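Local coordinates for Ufm1-specific protease (Caenorhabditis elegans, PDB 5EJJ), which is a thiol protease that cleaves at the C-terminal glycine of the ubiquitin-like modifier UFM1, releasing it from its target proteins, at residues A[62-67]-A[320-325]; A[135-140]-A[153-158]; A[146-151]-A[273-278]. One frame throughout, in Å; residues are numbered along the deposited sequence.

Overall arrangement
Helix 253-280 shows how one long helix can join distant pieces of a chain. Contact 3 packs it against helix 144-156, and contact 2 sets the C-terminal part of helix 144-156 on strand 127-139; the centres of these two contacts are about 10 Å apart, and Trp137 and Val148 touch between them. Contact 1 lies nearer the middle of the molecule, its centre about 16 Å from that of contact 3 and about 23 Å from that of contact 2. Met273, on the helix segment of contact 3, packs its sulfur against Phe64 CA of contact 1. All three lie away from Cys396, Asp520 and His522, the inferred active-site residues of the C78 peptidase.

Contact 1: residues A[62-67]-A[320-325]; sequences RQFLES and IRLHKL
Phe64 and Leu65 reach across to Leu322 and Leu325, illustrating how two helices can meet through a few apolar side chains while their backbones stay well apart. At the start of segment 62-67, Arg62 faces elsewhere: its NH1 forms a salt bridge with Glu66 OE2 (2.5 Å) one turn on, and NH2 forms another with Glu59. At Phe64 the contact proper begins. With CG anti to the backbone N (chi1 -177°), the ring extends toward segment 320-325. Its CE2 corner meets Leu322 CD2 at 3.7 Å, the two side chains crossing at about a right angle, and CD2 of the Phe64 ring lies 4.2 Å from Leu325 CD1. Both methyls come to the ring obliquely. Leu325 CD1 also lies over one face of the Arg321 guanidinium, near its rim; NH1 of that group forms a salt bridge with Asp56. Leu65 adds the second prong: its CD2 sits 4.2 Å from Leu325 CB and packs against the backbone at Leu325 O. The same side chain rests on Phe36 and Phe38 of strand 33-40.

The segment axes pass 12.0 Å apart and nearly perpendicular, with a signed crossing angle of -89°, which limits the meeting to a small apolar patch. It joins the helix that covers the sheet of the N-terminal MPN domain to helix 312-325, within the UfSP2 N-terminal family region. Further along, Glu66, turned toward the sheet, accepts from the backbone N of Leu75 through OE1. At Ser67, OG donates to Phe64 O (3.2 Å), tilted 29° from the carbonyl plane, and is also hydrogen-bonded to Asn270 of helix 253-280.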
loop_
_atom_site.group_PDB
_atom_site.type_symbol
_atom_site.label_atom_id
_atom_site.label_comp_id
_atom_site.label_asym_id
_atom_site.label_seq_id
_atom_site.Cartn_x
_atom_site.Cartn_y
_atom_site.Cartn_z
ATOM N N ARG A 62 -22.172 1.251 4.426
ATOM C CA ARG A 62 -21.975 0.057 3.628
ATOM C C ARG A 62 -21.629 0.496 2.222
ATOM O O ARG A 62 -20.678 0.013 1.624
ATOM C CB ARG A 62 -23.216 -0.835 3.619
ATOM C CG ARG A 62 -22.947 -2.247 3.123
ATOM C CD ARG A 62 -24.216 -2.988 2.635
ATOM N NE ARG A 62 -25.036 -2.230 1.669
ATOM C CZ ARG A 62 -24.657 -1.842 0.439
ATOM N NH1 ARG A 62 -23.443 -2.107 -0.044
ATOM N NH2 ARG A 62 -25.509 -1.161 -0.323
ATOM N N GLN A 63 -22.398 1.440 1.704
ATOM C CA GLN A 63 -22.161 1.969 0.370
ATOM C C GLN A 63 -20.840 2.710 0.272
ATOM O O GLN A 63 -20.212 2.715 -0.786
ATOM C CB GLN A 63 -23.273 2.924 -0.032
ATOM C CG GLN A 63 -24.645 2.310 -0.112
ATOM C CD GLN A 63 -25.702 3.354 -0.394
ATOM O OE1 GLN A 63 -25.387 4.520 -0.670
ATOM N NE2 GLN A 63 -26.965 2.947 -0.326
ATOM N N PHE A 64 -20.418 3.368 1.344
ATOM C CA PHE A 64 -19.104 3.995 1.285
ATOM C C PHE A 64 -17.996 2.950 1.177
ATOM O O PHE A 64 -17.068 3.104 0.387
ATOM C CB PHE A 64 -18.820 4.915 2.460
ATOM C CG PHE A 64 -17.496 5.596 2.345
ATOM C CD1 PHE A 64 -17.325 6.670 1.464
ATOM C CD2 PHE A 64 -16.398 5.135 3.064
ATOM C CE1 PHE A 64 -16.100 7.296 1.334
ATOM C CE2 PHE A 64 -15.164 5.750 2.944
ATOM C CZ PHE A 64 -15.010 6.832 2.081
ATOM N N LEU A 65 -18.102 1.890 1.969
ATOM C CA LEU A 65 -17.111 0.828 1.942
ATOM C C LEU A 65 -16.971 0.247 0.551
ATOM O O LEU A 65 -15.878 0.254 -0.004
ATOM C CB LEU A 65 -17.441 -0.280 2.946
ATOM C CG LEU A 65 -17.377 0.150 4.413
ATOM C CD1 LEU A 65 -17.549 -1.046 5.276
ATOM C CD2 LEU A 65 -16.088 0.844 4.739
ATOM N N GLU A 66 -18.079 -0.227 -0.015
ATOM C CA GLU A 66 -18.069 -0.944 -1.291
ATOM C C GLU A 66 -17.497 -0.079 -2.416
ATOM O O GLU A 66 -16.807 -0.588 -3.298
ATOM C CB GLU A 66 -19.480 -1.437 -1.629
ATOM C CG GLU A 66 -19.594 -2.537 -2.705
ATOM C CD GLU A 66 -20.902 -3.368 -2.545
ATOM O OE1 GLU A 66 -21.126 -4.363 -3.297
ATOM O OE2 GLU A 66 -21.717 -3.018 -1.647
ATOM N N SER A 67 -17.735 1.226 -2.370
ATOM C CA SER A 67 -17.259 2.084 -3.439
ATOM C C SER A 67 -15.750 2.252 -3.360
ATOM O O SER A 67 -15.104 2.758 -4.285
ATOM C CB SER A 67 -17.934 3.457 -3.375
ATOM O OG SER A 67 -17.226 4.370 -2.547
ATOM N N ILE A 320 -8.329 9.460 10.355
ATOM C CA ILE A 320 -8.653 8.638 11.519
ATOM C C ILE A 320 -9.974 7.898 11.312
ATOM O O ILE A 320 -10.086 6.704 11.581
ATOM C CB ILE A 320 -8.662 9.480 12.821
ATOM C CG1 ILE A 320 -7.235 9.670 13.311
ATOM C CG2 ILE A 320 -9.491 8.813 13.913
ATOM C CD1 ILE A 320 -6.980 11.036 13.794
ATOM N N ARG A 321 -10.971 8.614 10.817
ATOM C CA ARG A 321 -12.270 8.021 10.569
ATOM C C ARG A 321 -12.101 6.854 9.618
ATOM O O ARG A 321 -12.613 5.755 9.856
ATOM C CB ARG A 321 -13.203 9.068 9.974
ATOM C CG ARG A 321 -14.462 8.523 9.341
ATOM C CD ARG A 321 -15.626 8.457 10.314
ATOM N NE ARG A 321 -16.897 8.325 9.595
ATOM C CZ ARG A 321 -17.891 7.518 9.972
ATOM N NH1 ARG A 321 -17.766 6.765 11.069
ATOM N NH2 ARG A 321 -19.009 7.460 9.246
ATOM N N LEU A 322 -11.346 7.097 8.553
ATOM C CA LEU A 322 -11.110 6.078 7.550
ATOM C C LEU A 322 -10.414 4.846 8.121
ATOM O O LEU A 322 -10.784 3.733 7.766
ATOM C CB LEU A 322 -10.347 6.647 6.359
ATOM C CG LEU A 322 -11.136 7.486 5.352
ATOM C CD1 LEU A 322 -10.459 7.404 4.036
ATOM C CD2 LEU A 322 -12.545 7.007 5.198
ATOM N N HIS A 323 -9.430 5.040 9.004
ATOM C CA HIS A 323 -8.777 3.929 9.708
ATOM C C HIS A 323 -9.795 3.025 10.424
ATOM O O HIS A 323 -9.720 1.788 10.368
ATOM C CB HIS A 323 -7.755 4.443 10.720
ATOM C CG HIS A 323 -6.401 4.716 10.140
ATOM N ND1 HIS A 323 -6.173 5.700 9.200
ATOM C CD2 HIS A 323 -5.197 4.145 10.380
ATOM C CE1 HIS A 323 -4.890 5.720 8.879
ATOM N NE2 HIS A 323 -4.276 4.786 9.583
ATOM N N LYS A 324 -10.762 3.640 11.088
ATOM C CA LYS A 324 -11.794 2.869 11.773
ATOM C C LYS A 324 -12.708 2.137 10.791
ATOM O O LYS A 324 -13.149 1.012 11.053
ATOM C CB LYS A 324 -12.620 3.782 12.699
ATOM C CG LYS A 324 -11.910 4.124 13.992
ATOM C CD LYS A 324 -12.625 5.203 14.779
ATOM C CE LYS A 324 -11.631 5.960 15.676
ATOM N NZ LYS A 324 -12.260 7.119 16.375
ATOM N N LEU A 325 -13.017 2.790 9.674
ATOM C CA LEU A 325 -13.970 2.235 8.734
ATOM C C LEU A 325 -13.379 1.039 8.014
ATOM O O LEU A 325 -14.063 0.019 7.819
ATOM C CB LEU A 325 -14.406 3.286 7.733
ATOM C CG LEU A 325 -15.380 4.327 8.268
ATOM C CD1 LEU A 325 -15.640 5.374 7.190
ATOM C CD2 LEU A 325 -16.671 3.653 8.692
#

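Contact 2: residues A[135-140]-A[153-158]; sequences YEWSLR and ERLSMA
Tyr135 and Leu155 lie across from one another with their CA atoms 8.8 Å apart, at the place where the last turns of helix 144-156 come back over strand 127-139. That spacing is bridged by one leucine and two aromatic rings, and a single methyl, Leu155 CD2, does nearly all the touching. It stands over one face of the Tyr135 ring as a CH-pi contact, 3.8 Å from the ring centroid and 23° off the ring normal, and it is set toward the rim on the CD2 side. The same methyl meets Trp137 quite differently, at the edge of the indole and near its plane, with Leu155 CD2 3.4 Å from Trp137 NE1. With CG anti to the backbone N (chi1 -171°), the Leu155 branch extends toward the strand, and CD2 meets both rings.

The underlying unit is a strand followed, after a short turn, by a helix that doubles back antiparallel across the sheet; here the strand is the neighbour of edge strand 235-247, to which Tyr135, Trp137 and Leu139 are tied by backbone hydrogen bonds. The two rings also pack on each other: Tyr135 CE2 sits 3.6 Å above one face of the Trp137 indole, toward its rim. Helix 253-280 packs on the same groups. Ala268 touches Tyr135, Met272 touches Trp137 and Phe264 touches Leu155, while the phenol OH of Tyr135 is hydrogen-bonded to Thr271 OG1.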
loop_
_atom_site.group_PDB
_atom_site.type_symbol
_atom_site.label_atom_id
_atom_site.label_comp_id
_atom_site.label_asym_id
_atom_site.label_seq_id
_atom_site.Cartn_x
_atom_site.Cartn_y
_atom_site.Cartn_z
ATOM N N TYR A 135 -14.548 14.652 -15.031
ATOM C CA TYR A 135 -15.937 14.994 -15.313
ATOM C C TYR A 135 -16.315 16.306 -14.665
ATOM O O TYR A 135 -15.577 16.835 -13.838
ATOM C CB TYR A 135 -16.905 13.871 -14.927
ATOM C CG TYR A 135 -16.653 13.286 -13.564
ATOM C CD1 TYR A 135 -15.753 12.243 -13.391
ATOM C CD2 TYR A 135 -17.317 13.770 -12.443
ATOM C CE1 TYR A 135 -15.522 11.714 -12.153
ATOM C CE2 TYR A 135 -17.091 13.232 -11.197
ATOM C CZ TYR A 135 -16.187 12.210 -11.064
ATOM O OH TYR A 135 -15.950 11.667 -9.832
ATOM N N GLU A 136 -17.455 16.846 -15.065
ATOM C CA GLU A 136 -17.893 18.125 -14.545
ATOM C C GLU A 136 -19.312 18.042 -13.979
ATOM O O GLU A 136 -20.185 17.380 -14.537
ATOM C CB GLU A 136 -17.786 19.167 -15.643
ATOM C CG GLU A 136 -18.265 20.540 -15.270
ATOM C CD GLU A 136 -18.167 21.492 -16.444
ATOM O OE1 GLU A 136 -18.637 21.112 -17.551
ATOM O OE2 GLU A 136 -17.603 22.601 -16.264
ATOM N N TRP A 137 -19.518 18.703 -12.845
ATOM C CA TRP A 137 -20.766 18.610 -12.085
ATOM C C TRP A 137 -21.261 19.981 -11.724
ATOM O O TRP A 137 -20.495 20.802 -11.216
ATOM C CB TRP A 137 -20.534 17.872 -10.777
ATOM C CG TRP A 137 -20.605 16.438 -10.914
ATOM C CD1 TRP A 137 -20.823 15.752 -12.059
ATOM C CD2 TRP A 137 -20.465 15.471 -9.870
ATOM N NE1 TRP A 137 -20.832 14.403 -11.806
ATOM C CE2 TRP A 137 -20.619 14.194 -10.466
ATOM C CE3 TRP A 137 -20.230 15.554 -8.496
ATOM C CZ2 TRP A 137 -20.555 12.991 -9.734
ATOM C CZ3 TRP A 137 -20.172 14.354 -7.761
ATOM C CH2 TRP A 137 -20.337 13.087 -8.390
ATOM N N SER A 138 -22.547 20.220 -11.961
ATOM C CA SER A 138 -23.142 21.504 -11.633
ATOM C C SER A 138 -24.097 21.397 -10.455
ATOM O O SER A 138 -25.024 20.581 -10.461
ATOM C CB SER A 138 -23.839 22.085 -12.849
ATOM O OG SER A 138 -22.930 22.885 -13.580
ATOM N N LEU A 139 -23.850 22.226 -9.440
ATOM C CA LEU A 139 -24.673 22.250 -8.231
ATOM C C LEU A 139 -25.432 23.577 -8.022
ATOM O O LEU A 139 -24.834 24.608 -7.691
ATOM C CB LEU A 139 -23.804 21.940 -7.015
ATOM C CG LEU A 139 -22.981 20.652 -7.118
ATOM C CD1 LEU A 139 -22.448 20.264 -5.747
ATOM C CD2 LEU A 139 -23.803 19.518 -7.705
ATOM N N ARG A 140 -26.752 23.528 -8.228
ATOM C CA ARG A 140 -27.664 24.655 -7.986
ATOM C C ARG A 140 -27.509 25.220 -6.584
ATOM O O ARG A 140 -27.498 24.458 -5.613
ATOM C CB ARG A 140 -29.117 24.199 -8.133
ATOM C CG ARG A 140 -29.604 24.097 -9.538
ATOM C CD ARG A 140 -30.249 22.774 -9.732
ATOM N NE ARG A 140 -31.685 22.821 -9.556
ATOM C CZ ARG A 140 -32.407 21.785 -9.143
ATOM N NH1 ARG A 140 -31.802 20.645 -8.833
ATOM N NH2 ARG A 140 -33.730 21.887 -9.024
ATOM N N GLU A 153 -25.761 9.557 -10.330
ATOM C CA GLU A 153 -26.636 8.575 -10.970
ATOM C C GLU A 153 -26.629 8.646 -12.514
ATOM O O GLU A 153 -26.550 7.621 -13.181
ATOM C CB GLU A 153 -28.060 8.643 -10.404
ATOM C CG GLU A 153 -28.247 9.710 -9.332
ATOM C CD GLU A 153 -29.403 9.413 -8.367
ATOM O OE1 GLU A 153 -29.664 8.216 -8.106
ATOM O OE2 GLU A 153 -30.045 10.375 -7.864
ATOM N N ARG A 154 -26.677 9.848 -13.075
ATOM C CA ARG A 154 -26.686 10.012 -14.527
ATOM C C ARG A 154 -25.293 9.803 -15.099
ATOM O O ARG A 154 -25.129 9.595 -16.305
ATOM C CB ARG A 154 -27.165 11.423 -14.908
ATOM C CG ARG A 154 -28.683 11.664 -14.859
ATOM C CD ARG A 154 -28.989 13.159 -14.764
ATOM N NE ARG A 154 -27.774 13.946 -14.986
ATOM C CZ ARG A 154 -27.287 14.858 -14.143
ATOM N NH1 ARG A 154 -27.931 15.134 -13.002
ATOM N NH2 ARG A 154 -26.157 15.504 -14.457
ATOM N N LEU A 155 -24.282 9.899 -14.240
ATOM C CA LEU A 155 -22.905 9.668 -14.669
ATOM C C LEU A 155 -22.663 8.180 -14.819
ATOM O O LEU A 155 -21.912 7.746 -15.685
ATOM C CB LEU A 155 -21.929 10.243 -13.652
ATOM C CG LEU A 155 -20.458 10.293 -14.016
ATOM C CD1 LEU A 155 -20.318 10.466 -15.498
ATOM C CD2 LEU A 155 -19.859 11.486 -13.305
ATOM N N SER A 156 -23.328 7.407 -13.969
ATOM C CA SER A 156 -23.219 5.956 -13.983
ATOM C C SER A 156 -23.948 5.294 -15.149
ATOM O O SER A 156 -23.622 4.174 -15.512
ATOM C CB SER A 156 -23.642 5.371 -12.628
ATOM O OG SER A 156 -22.723 5.781 -11.608
ATOM N N MET A 157 -24.916 5.994 -15.742
ATOM C CA MET A 157 -25.611 5.511 -16.946
ATOM C C MET A 157 -24.858 5.916 -18.193
ATOM O O MET A 157 -25.187 5.466 -19.279
ATOM C CB MET A 157 -27.020 6.088 -17.079
ATOM C CG MET A 157 -27.753 6.383 -15.792
ATOM S SD MET A 157 -28.888 5.063 -15.341
ATOM C CE MET A 157 -27.744 3.859 -14.647
ATOM N N ALA A 158 -23.865 6.781 -18.034
ATOM C CA ALA A 158 -23.122 7.324 -19.165
ATOM C C ALA A 158 -21.857 6.510 -19.436
ATOM O O ALA A 158 -21.352 6.471 -20.566
ATOM C CB ALA A 158 -22.760 8.798 -18.902
#

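Contact 3: residues A[146-151]-A[273-278]; sequences EDVKSA and MVTVNG
Thr275 OG1 is hydrogen-bonded to Thr271 O, one turn back in its own helix, while the methyl of the same side chain meets Val148 of segment 146-151. With OG1 beside the backbone N (chi1 -65°), CG2 stands anti to it and faces Val148, whose CG2 lies 4.1 Å from Thr275 CG2. The threonine is thus buried with its polar atom satisfied and its carbon branch turned to the other helix. Val148 splits its two methyls between neighbours, and the second makes the closer approach: Val148 CG1 meets Val276 CG2 at 3.5 Å. These valine and threonine methyls carry the helix-helix contact, and the two helices come together with 7.3 Å between the CA atoms of Val148 and Val276. Next to Val148 in the chain, Asp147 forms a salt bridge through OD1 with Arg140 NH1, which fastens helix 144-156 to the turn just after strand 127-139. Elsewhere on helix 253-280, Val274 and Asn277 rest on Pro307 and Trp310 of loops. In the fold, Val148 lies between helix 253-280 and Leu139 of strand 127-139.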
loop_
_atom_site.group_PDB
_atom_site.type_symbol
_atom_site.label_atom_id
_atom_site.label_comp_id
_atom_site.label_asym_id
_atom_site.label_seq_id
_atom_site.Cartn_x
_atom_site.Cartn_y
_atom_site.Cartn_z
ATOM N N GLU A 146 -28.540 17.668 -3.325
ATOM C CA GLU A 146 -29.326 16.718 -4.092
ATOM C C GLU A 146 -28.924 16.625 -5.557
ATOM O O GLU A 146 -29.258 15.648 -6.260
ATOM C CB GLU A 146 -30.823 16.971 -3.925
ATOM C CG GLU A 146 -31.435 16.059 -2.852
ATOM C CD GLU A 146 -30.885 14.615 -2.889
ATOM O OE1 GLU A 146 -30.243 14.197 -1.890
ATOM O OE2 GLU A 146 -31.108 13.902 -3.905
ATOM N N ASP A 147 -28.196 17.641 -6.011
ATOM C CA ASP A 147 -27.668 17.639 -7.364
ATOM C C ASP A 147 -26.473 16.717 -7.467
ATOM O O ASP A 147 -26.440 15.852 -8.353
ATOM C CB ASP A 147 -27.288 19.044 -7.806
ATOM C CG ASP A 147 -28.493 19.885 -8.141
ATOM O OD1 ASP A 147 -29.543 19.311 -8.525
ATOM O OD2 ASP A 147 -28.377 21.121 -8.016
ATOM N N VAL A 148 -25.504 16.892 -6.561
ATOM C CA VAL A 148 -24.333 16.005 -6.510
ATOM C C VAL A 148 -24.737 14.528 -6.479
ATOM O O VAL A 148 -24.153 13.707 -7.182
ATOM C CB VAL A 148 -23.371 16.346 -5.344
ATOM C CG1 VAL A 148 -23.103 15.138 -4.493
ATOM C CG2 VAL A 148 -22.062 16.850 -5.885
ATOM N N LYS A 149 -25.753 14.202 -5.693
ATOM C CA LYS A 149 -26.321 12.875 -5.734
ATOM C C LYS A 149 -26.826 12.573 -7.160
ATOM O O LYS A 149 -26.478 11.557 -7.743
ATOM C CB LYS A 149 -27.428 12.758 -4.678
ATOM C CG LYS A 149 -28.066 11.376 -4.526
ATOM C CD LYS A 149 -28.906 11.308 -3.240
ATOM C CE LYS A 149 -29.862 10.106 -3.201
ATOM N NZ LYS A 149 -31.104 10.261 -4.021
ATOM N N SER A 150 -27.605 13.477 -7.740
ATOM C CA SER A 150 -28.216 13.221 -9.048
ATOM C C SER A 150 -27.229 13.174 -10.219
ATOM O O SER A 150 -27.481 12.487 -11.222
ATOM C CB SER A 150 -29.310 14.251 -9.357
ATOM O OG SER A 150 -29.632 14.232 -10.747
ATOM N N ALA A 151 -26.135 13.931 -10.108
ATOM C CA ALA A 151 -25.147 13.995 -11.177
ATOM C C ALA A 151 -24.539 12.617 -11.299
ATOM O O ALA A 151 -24.416 12.052 -12.395
ATOM C CB ALA A 151 -24.089 15.011 -10.849
ATOM N N MET A 273 -20.001 10.964 -2.282
ATOM C CA MET A 273 -20.133 10.807 -0.847
ATOM C C MET A 273 -19.207 11.719 -0.018
ATOM O O MET A 273 -19.619 12.233 1.019
ATOM C CB MET A 273 -19.974 9.344 -0.445
ATOM C CG MET A 273 -21.189 8.487 -0.740
ATOM S SD MET A 273 -20.955 6.724 -0.358
ATOM C CE MET A 273 -21.218 6.009 -1.977
ATOM N N VAL A 274 -17.972 11.929 -0.454
ATOM C CA VAL A 274 -17.059 12.746 0.335
ATOM C C VAL A 274 -17.514 14.183 0.247
ATOM O O VAL A 274 -17.501 14.918 1.226
ATOM C CB VAL A 274 -15.609 12.668 -0.179
ATOM C CG1 VAL A 274 -14.694 13.413 0.745
ATOM C CG2 VAL A 274 -15.153 11.241 -0.233
ATOM N N THR A 275 -17.920 14.578 -0.950
ATOM C CA THR A 275 -18.399 15.930 -1.200
ATOM C C THR A 275 -19.620 16.282 -0.358
ATOM O O THR A 275 -19.604 17.275 0.355
ATOM C CB THR A 275 -18.724 16.115 -2.678
ATOM O OG1 THR A 275 -17.507 15.999 -3.428
ATOM C CG2 THR A 275 -19.329 17.476 -2.906
ATOM N N VAL A 276 -20.666 15.462 -0.451
ATOM C CA VAL A 276 -21.853 15.632 0.377
ATOM C C VAL A 276 -21.477 15.769 1.852
ATOM O O VAL A 276 -21.897 16.709 2.511
ATOM C CB VAL A 276 -22.871 14.474 0.190
ATOM C CG1 VAL A 276 -23.810 14.371 1.384
ATOM C CG2 VAL A 276 -23.666 14.665 -1.080
ATOM N N ASN A 277 -20.677 14.836 2.358
ATOM C CA ASN A 277 -20.174 14.881 3.726
ATOM C C ASN A 277 -19.596 16.244 4.112
ATOM O O ASN A 277 -19.924 16.789 5.158
ATOM C CB ASN A 277 -19.102 13.799 3.912
ATOM C CG ASN A 277 -18.833 13.476 5.375
ATOM O OD1 ASN A 277 -19.678 12.878 6.039
ATOM N ND2 ASN A 277 -17.648 13.851 5.878
ATOM N N GLY A 278 -18.731 16.793 3.277
ATOM C CA GLY A 278 -18.142 18.092 3.565
ATOM C C GLY A 278 -19.142 19.242 3.492
ATOM O O GLY A 278 -18.981 20.268 4.146
#